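Local coordinates for ABC transporter binding protein AcbH (PDB 3OO8) that serves as the extracellular solute receptor of an ABC transporter and binds beta-D-galactopyranose, at residues Phe182-Lys185 with Pro189-Gly192; Gly239-Thr244 with Gln389-Pro394; Asn72-Tyr77 with Gln95-Gln100. The protein carries 2 engineered substitutions. All coordinates share one frame; numbering follows the deposited sequence.

Interaction 1. Residues Phe182-Lys185 with Pro189-Gly192; sequences FADK and PALG
Asp184 reaches across a short turn to Pro189 and Ala190, joining the beginning of the strand-to-helix connection to the residues that lead into helix 191-201, within a class 2 solute-binding protein fold. The example illustrates how a carboxylate can tie a loop to the chain entering a helix. With CG anti to the backbone N (chi1 -158°), the Asp184 side chain swings its carboxylate onto the incoming chain, and OD1 accepts the hydrogen bond from Ala190 N at 3.0 Å. The N-H comes from above the carboxylate plane, 51° out of it. Packing is tightest here: Asp184 OD1 also lies 3.2 Å from Ala190 CB and 3.6 Å from Pro189 CD. The negative charge near the N-terminal end of helix 191-201 would probably be eased by the helix dipole. Ile391 of helix 377-392 touches both Asp184 and Phe182, so this buried side is covered by another part of the chain. The other side is loose: Lys185 points away from the 189-192 segment and is exposed. Pro189 lies about 5 Å, side chain to side chain, from the galactose-binding Trp142, which places the turn close to the sugar site. Farther along, Phe182 CZ rests 4.1 Å from Ala190 CB, and Ala183 O approaches Pro189 CB at 3.4 Å.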
# COMPACT_ATOMS: atom_id res chain seq x y z
N PHE A 182 -7.71 17.60 2.36
CA PHE A 182 -8.49 16.39 2.16
C PHE A 182 -9.24 16.46 0.83
O PHE A 182 -9.85 17.49 0.50
CB PHE A 182 -9.44 16.20 3.34
CG PHE A 182 -10.12 14.85 3.37
CD1 PHE A 182 -9.37 13.69 3.33
CD2 PHE A 182 -11.51 14.77 3.46
CE1 PHE A 182 -9.99 12.48 3.35
CE2 PHE A 182 -12.16 13.54 3.48
CZ PHE A 182 -11.38 12.39 3.43
N ALA A 183 -9.24 15.35 0.11
CA ALA A 183 -9.81 15.27 -1.23
C ALA A 183 -10.33 13.86 -1.48
O ALA A 183 -9.74 12.87 -1.03
CB ALA A 183 -8.74 15.61 -2.25
N ASP A 184 -11.47 13.77 -2.17
CA ASP A 184 -12.02 12.45 -2.48
C ASP A 184 -12.82 12.39 -3.79
O ASP A 184 -13.55 11.43 -4.02
CB ASP A 184 -12.89 11.95 -1.34
CG ASP A 184 -13.05 10.44 -1.36
OD1 ASP A 184 -12.06 9.73 -1.68
OD2 ASP A 184 -14.16 9.95 -1.01
N LYS A 185 -12.69 13.40 -4.63
CA LYS A 185 -13.32 13.29 -5.93
C LYS A 185 -12.86 12.03 -6.67
O LYS A 185 -13.63 11.44 -7.43
CB LYS A 185 -13.04 14.55 -6.75
CG LYS A 185 -13.82 14.60 -8.08
CD LYS A 185 -13.72 15.99 -8.71
CE LYS A 185 -14.77 16.20 -9.79
NZ LYS A 185 -14.49 15.35 -10.98
N PRO A 189 -8.88 7.97 -2.58
CA PRO A 189 -8.08 8.52 -1.47
C PRO A 189 -8.66 8.30 -0.05
O PRO A 189 -7.90 7.93 0.86
CB PRO A 189 -8.01 10.03 -1.79
CG PRO A 189 -8.07 10.06 -3.30
CD PRO A 189 -9.12 8.99 -3.62
N ALA A 190 -9.97 8.46 0.12
CA ALA A 190 -10.58 8.34 1.46
C ALA A 190 -10.56 6.92 2.01
O ALA A 190 -10.74 6.73 3.21
CB ALA A 190 -12.04 8.89 1.44
N LEU A 191 -10.41 5.95 1.12
CA LEU A 191 -10.31 4.56 1.60
C LEU A 191 -9.13 4.44 2.56
O LEU A 191 -9.17 3.63 3.50
CB LEU A 191 -10.13 3.59 0.45
CG LEU A 191 -11.21 3.59 -0.65
CD1 LEU A 191 -10.94 2.43 -1.61
CD2 LEU A 191 -12.58 3.45 0.05
N GLY A 192 -8.07 5.22 2.33
CA GLY A 192 -6.89 5.18 3.21
C GLY A 192 -7.20 5.61 4.63
O GLY A 192 -6.56 5.18 5.58

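Interaction 2. Residues Gly239-Thr244 with Gln389-Pro394; sequences GANGRT and QFIDQP. With SO4 (sulfate ion), chain C.
Ile391 lays its CG2 methyl against the side chain of Asn241, the Ile391 CG2 to Asn241 CG distance being 4.0 Å, and the two side chains run at a slant to each other. The isoleucine holds CG2 anti to its own backbone N, which turns this methyl toward the loop; Ala240 CB meets it more loosely, at 4.5 Å from Ile391 CG2. The next residue, Asp392, which is exposed, brings its carboxylate to the same asparagine, the amide and carboxylate planes standing almost perpendicular at 87°. The pair illustrates a small interface in which one aliphatic contact is bordered by polar groups. On the far side of the loop, Arg243 grips a sulfate ion that probably came from the crystallisation liquor: NE bonds to sulfate O3 at 2.9 Å and NH2 to sulfate O2 at 2.8 Å, with the sulfur lying in the guanidinium plane at its edge. The same guanidinium also donates from NH1 to Phe182 O and from NH2 to Lys238 O. A leucine in place of Arg243 would probably leave the carbonyls of Phe182 and Lys238 without these donors and the sulfate without its grip. Residues 239-244 lie in the loop between helix 220-232 and helix 245-253, with Thr244 as N-cap, and lean on the last turn of helix 377-392, where the ring of Phe390 meets those of Phe226 and Trp229, both in helix 220-232.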
# COMPACT_ATOMS: atom_id res chain seq x y z
N GLY A 239 -15.47 20.61 1.26
CA GLY A 239 -15.56 20.43 -0.18
C GLY A 239 -14.71 19.30 -0.72
O GLY A 239 -14.30 19.31 -1.89
N ALA A 240 -14.46 18.30 0.13
CA ALA A 240 -13.58 17.20 -0.26
C ALA A 240 -14.05 16.36 -1.45
O ALA A 240 -13.22 15.95 -2.27
CB ALA A 240 -13.25 16.31 0.95
N ASN A 241 -15.35 16.08 -1.52
CA ASN A 241 -15.87 15.23 -2.59
C ASN A 241 -15.73 15.85 -3.97
O ASN A 241 -15.79 15.14 -4.96
CB ASN A 241 -17.31 14.75 -2.32
CG ASN A 241 -17.37 13.63 -1.28
OD1 ASN A 241 -18.39 13.44 -0.60
ND2 ASN A 241 -16.27 12.89 -1.14
N GLY A 242 -15.53 17.16 -4.02
CA GLY A 242 -15.33 17.86 -5.28
C GLY A 242 -13.87 18.15 -5.60
O GLY A 242 -13.56 18.73 -6.65
N ARG A 243 -12.96 17.69 -4.74
CA ARG A 243 -11.53 18.04 -4.86
C ARG A 243 -10.66 16.89 -5.32
O ARG A 243 -10.82 15.75 -4.84
CB ARG A 243 -11.01 18.57 -3.50
CG ARG A 243 -9.55 19.09 -3.51
CD ARG A 243 -9.11 19.82 -2.24
NE ARG A 243 -10.00 20.96 -2.00
CZ ARG A 243 -10.99 20.98 -1.11
NH1 ARG A 243 -11.20 19.95 -0.29
NH2 ARG A 243 -11.77 22.07 -1.01
N THR A 244 -9.73 17.17 -6.24
CA THR A 244 -8.76 16.15 -6.66
C THR A 244 -7.65 16.06 -5.60
O THR A 244 -7.37 17.03 -4.88
CB THR A 244 -8.06 16.45 -8.00
OG1 THR A 244 -7.32 17.68 -7.89
CG2 THR A 244 -9.07 16.51 -9.16
N GLN A 389 -20.63 9.19 0.68
CA GLN A 389 -21.91 9.49 1.30
C GLN A 389 -21.70 9.88 2.78
O GLN A 389 -22.29 10.86 3.27
CB GLN A 389 -22.88 8.32 1.10
CG GLN A 389 -24.29 8.58 1.58
CD GLN A 389 -25.26 7.47 1.17
OE1 GLN A 389 -24.87 6.48 0.55
NE2 GLN A 389 -26.53 7.64 1.54
N PHE A 390 -20.82 9.17 3.48
CA PHE A 390 -20.47 9.52 4.85
C PHE A 390 -19.84 10.92 4.95
O PHE A 390 -20.22 11.74 5.78
CB PHE A 390 -19.52 8.48 5.47
CG PHE A 390 -18.97 8.91 6.81
CD1 PHE A 390 -19.74 8.80 7.97
CD2 PHE A 390 -17.70 9.47 6.91
CE1 PHE A 390 -19.23 9.21 9.21
CE2 PHE A 390 -17.21 9.89 8.15
CZ PHE A 390 -17.96 9.77 9.29
N ILE A 391 -18.85 11.18 4.10
CA ILE A 391 -18.18 12.47 4.05
C ILE A 391 -19.20 13.59 3.85
O ILE A 391 -19.08 14.61 4.50
CB ILE A 391 -17.10 12.49 2.97
CG1 ILE A 391 -15.92 11.59 3.40
CG2 ILE A 391 -16.62 13.94 2.68
CD1 ILE A 391 -14.98 11.21 2.28
N ASP A 392 -20.17 13.39 2.95
CA ASP A 392 -21.22 14.40 2.70
C ASP A 392 -22.10 14.71 3.92
O ASP A 392 -22.59 15.84 4.08
CB ASP A 392 -22.15 13.91 1.58
CG ASP A 392 -21.56 14.12 0.20
OD1 ASP A 392 -20.69 15.00 0.04
OD2 ASP A 392 -22.00 13.41 -0.75
N GLN A 393 -22.33 13.71 4.76
CA GLN A 393 -23.18 13.84 5.94
C GLN A 393 -22.72 12.88 7.03
O GLN A 393 -23.24 11.76 7.14
CB GLN A 393 -24.64 13.50 5.59
CG GLN A 393 -25.21 14.34 4.46
CD GLN A 393 -26.74 14.34 4.40
OE1 GLN A 393 -27.41 13.68 5.20
NE2 GLN A 393 -27.30 15.11 3.47
N PRO A 394 -21.72 13.31 7.82
CA PRO A 394 -21.12 12.42 8.84
C PRO A 394 -21.89 12.28 10.15
O PRO A 394 -21.41 12.68 11.23
CB PRO A 394 -19.73 13.03 9.05
CG PRO A 394 -19.97 14.53 8.78
CD PRO A 394 -20.93 14.54 7.61
S SO4 C . -10.19 24.14 -3.83
O1 SO4 C . -10.43 24.60 -5.20
O2 SO4 C . -11.45 23.70 -3.25
O3 SO4 C . -9.24 23.04 -3.89
O4 SO4 C . -9.67 25.22 -2.99

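Interaction 3. Residues Asn72-Tyr77 with Gln95-Gln100; sequences NNISNY and QFFAAQ
Phe97 of helix 92-99 pushes its ring against Ile74 and Ser75 of helix 67-79, the helix of a beta-alpha-beta crossover that joins strand 60-64 to strand 85-89, with strand 30-34 paired in parallel between them. It is a compact worked example of two helices, one leading into strand 85-89 and the other following it, meeting through a single aromatic. Phe97 keeps CG anti to its carbonyl carbon (chi1 -54°), which sends the ring straight out at the neighbouring helix. Its far end then does the touching: CZ meets Ile74 CG2 at 3.6 Å, and CE2 takes Ile74 CG1 at 3.8 Å, so that both branches of the isoleucine share the end of the ring. Ile74 and Phe97 approach at a slant rather than running alongside each other. On the other flank of CZ, Phe97 CE1 lies 4.1 Å from Ser75 CB, a looser approach. No hydrogen bond crosses between the helices, and the contact rests on this apolar fit. Trp88 of strand 85-89 also touches Ile74, while Leu102 packs on Phe97. The Ile74 side chain lies about 4 Å from that of Arg93 and about 6 Å from that of Gln71, both galactose-binding. Helix 67-79 is kinked around Ser75 and Asn76; here Asn76 ND2 donates to Asn73 OD1 at 3.0 Å, arriving on a lone pair in the carbonyl plane.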
# COMPACT_ATOMS: atom_id res chain seq x y z
N ASN A 72 -6.32 -6.98 -15.56
CA ASN A 72 -7.68 -7.43 -15.92
C ASN A 72 -7.73 -8.88 -16.36
O ASN A 72 -8.74 -9.56 -16.14
CB ASN A 72 -8.31 -6.51 -16.97
CG ASN A 72 -8.68 -5.15 -16.42
OD1 ASN A 72 -8.87 -4.96 -15.22
ND2 ASN A 72 -8.79 -4.17 -17.33
N ASN A 73 -6.64 -9.37 -16.96
CA ASN A 73 -6.61 -10.74 -17.48
C ASN A 73 -5.98 -11.77 -16.56
O ASN A 73 -5.86 -12.94 -16.93
CB ASN A 73 -5.90 -10.76 -18.85
CG ASN A 73 -5.99 -12.12 -19.57
OD1 ASN A 73 -7.09 -12.67 -19.76
ND2 ASN A 73 -4.84 -12.64 -19.99
N ILE A 74 -5.60 -11.37 -15.35
CA ILE A 74 -4.82 -12.27 -14.49
C ILE A 74 -5.34 -13.69 -14.27
O ILE A 74 -4.59 -14.65 -14.41
CB ILE A 74 -4.42 -11.59 -13.14
CG1 ILE A 74 -3.37 -12.41 -12.39
CG2 ILE A 74 -5.64 -11.29 -12.27
CD1 ILE A 74 -2.06 -12.53 -13.12
N SER A 75 -6.62 -13.84 -13.91
CA SER A 75 -7.13 -15.19 -13.62
C SER A 75 -7.08 -16.06 -14.89
O SER A 75 -6.63 -17.22 -14.85
CB SER A 75 -8.56 -15.09 -13.05
OG SER A 75 -9.04 -16.39 -12.71
N ASN A 76 -7.52 -15.51 -16.02
CA ASN A 76 -7.51 -16.24 -17.30
C ASN A 76 -6.08 -16.57 -17.70
O ASN A 76 -5.78 -17.67 -18.19
CB ASN A 76 -8.14 -15.38 -18.41
CG ASN A 76 -8.19 -16.10 -19.75
OD1 ASN A 76 -8.69 -17.23 -19.86
ND2 ASN A 76 -7.70 -15.45 -20.79
N TYR A 77 -5.19 -15.61 -17.48
CA TYR A 77 -3.77 -15.77 -17.76
C TYR A 77 -3.14 -16.94 -17.00
O TYR A 77 -2.44 -17.76 -17.59
CB TYR A 77 -3.04 -14.46 -17.46
CG TYR A 77 -1.52 -14.54 -17.42
CD1 TYR A 77 -0.76 -14.46 -18.59
CD2 TYR A 77 -0.86 -14.62 -16.20
CE1 TYR A 77 0.65 -14.53 -18.54
CE2 TYR A 77 0.53 -14.65 -16.15
CZ TYR A 77 1.28 -14.61 -17.31
OH TYR A 77 2.67 -14.63 -17.23
N GLN A 95 -3.74 -14.32 -2.43
CA GLN A 95 -4.21 -15.43 -1.61
C GLN A 95 -5.31 -16.24 -2.30
O GLN A 95 -5.38 -17.46 -2.11
CB GLN A 95 -4.63 -14.96 -0.21
CG GLN A 95 -3.43 -14.39 0.57
CD GLN A 95 -3.68 -14.23 2.03
OE1 GLN A 95 -4.75 -13.79 2.44
NE2 GLN A 95 -2.70 -14.62 2.85
N PHE A 96 -6.14 -15.57 -3.09
CA PHE A 96 -7.22 -16.24 -3.84
C PHE A 96 -6.60 -17.20 -4.86
O PHE A 96 -6.99 -18.37 -4.92
CB PHE A 96 -8.09 -15.21 -4.56
CG PHE A 96 -9.26 -15.80 -5.30
CD1 PHE A 96 -10.44 -16.09 -4.63
CD2 PHE A 96 -9.17 -16.08 -6.65
CE1 PHE A 96 -11.52 -16.65 -5.30
CE2 PHE A 96 -10.25 -16.63 -7.34
CZ PHE A 96 -11.42 -16.92 -6.65
N PHE A 97 -5.64 -16.72 -5.64
CA PHE A 97 -5.03 -17.57 -6.64
C PHE A 97 -4.28 -18.73 -6.02
O PHE A 97 -4.38 -19.84 -6.54
CB PHE A 97 -4.16 -16.80 -7.62
CG PHE A 97 -4.87 -15.65 -8.28
CD1 PHE A 97 -6.15 -15.82 -8.79
CD2 PHE A 97 -4.25 -14.41 -8.42
CE1 PHE A 97 -6.81 -14.77 -9.41
CE2 PHE A 97 -4.91 -13.36 -9.05
CZ PHE A 97 -6.19 -13.54 -9.54
N ALA A 98 -3.57 -18.48 -4.92
CA ALA A 98 -2.85 -19.54 -4.19
C ALA A 98 -3.84 -20.58 -3.65
O ALA A 98 -3.58 -21.77 -3.71
CB ALA A 98 -1.99 -18.98 -3.03
N ALA A 99 -4.97 -20.10 -3.14
CA ALA A 99 -6.01 -20.99 -2.59
C ALA A 99 -6.60 -21.87 -3.69
O ALA A 99 -7.02 -23.01 -3.43
CB ALA A 99 -7.10 -20.16 -1.95
N GLN A 100 -6.66 -21.34 -4.90
CA GLN A 100 -7.25 -21.99 -6.05
C GLN A 100 -6.35 -23.01 -6.73
O GLN A 100 -6.79 -23.67 -7.68
CB GLN A 100 -7.58 -20.91 -7.05
CG GLN A 100 -8.39 -21.33 -8.23
CD GLN A 100 -9.03 -20.12 -8.88
OE1 GLN A 100 -8.74 -18.98 -8.50
NE2 GLN A 100 -9.91 -20.35 -9.85

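Overall arrangement
Along the chain, interaction 3 closes first, then interaction 1, and interaction 2 opens last; the three are in series. Interactions 1 and 2 are neighbours, their centres 8 Å apart, and they touch: Asp184 N lies 2.8 Å from Ala240 O, a probable hydrogen bond. Both rest on helix 377-392, so the loop after strand 178-181, the loop before helix 245-253 and this late helix meet in one region. Interaction 3 stands apart, its centre about 28 Å from that of interaction 1 and 34 Å from that of interaction 2, among helices beside strand 85-89. Residues that bind galactose lie near interactions 1 and 3, consistent with a site built from distant parts of the fold.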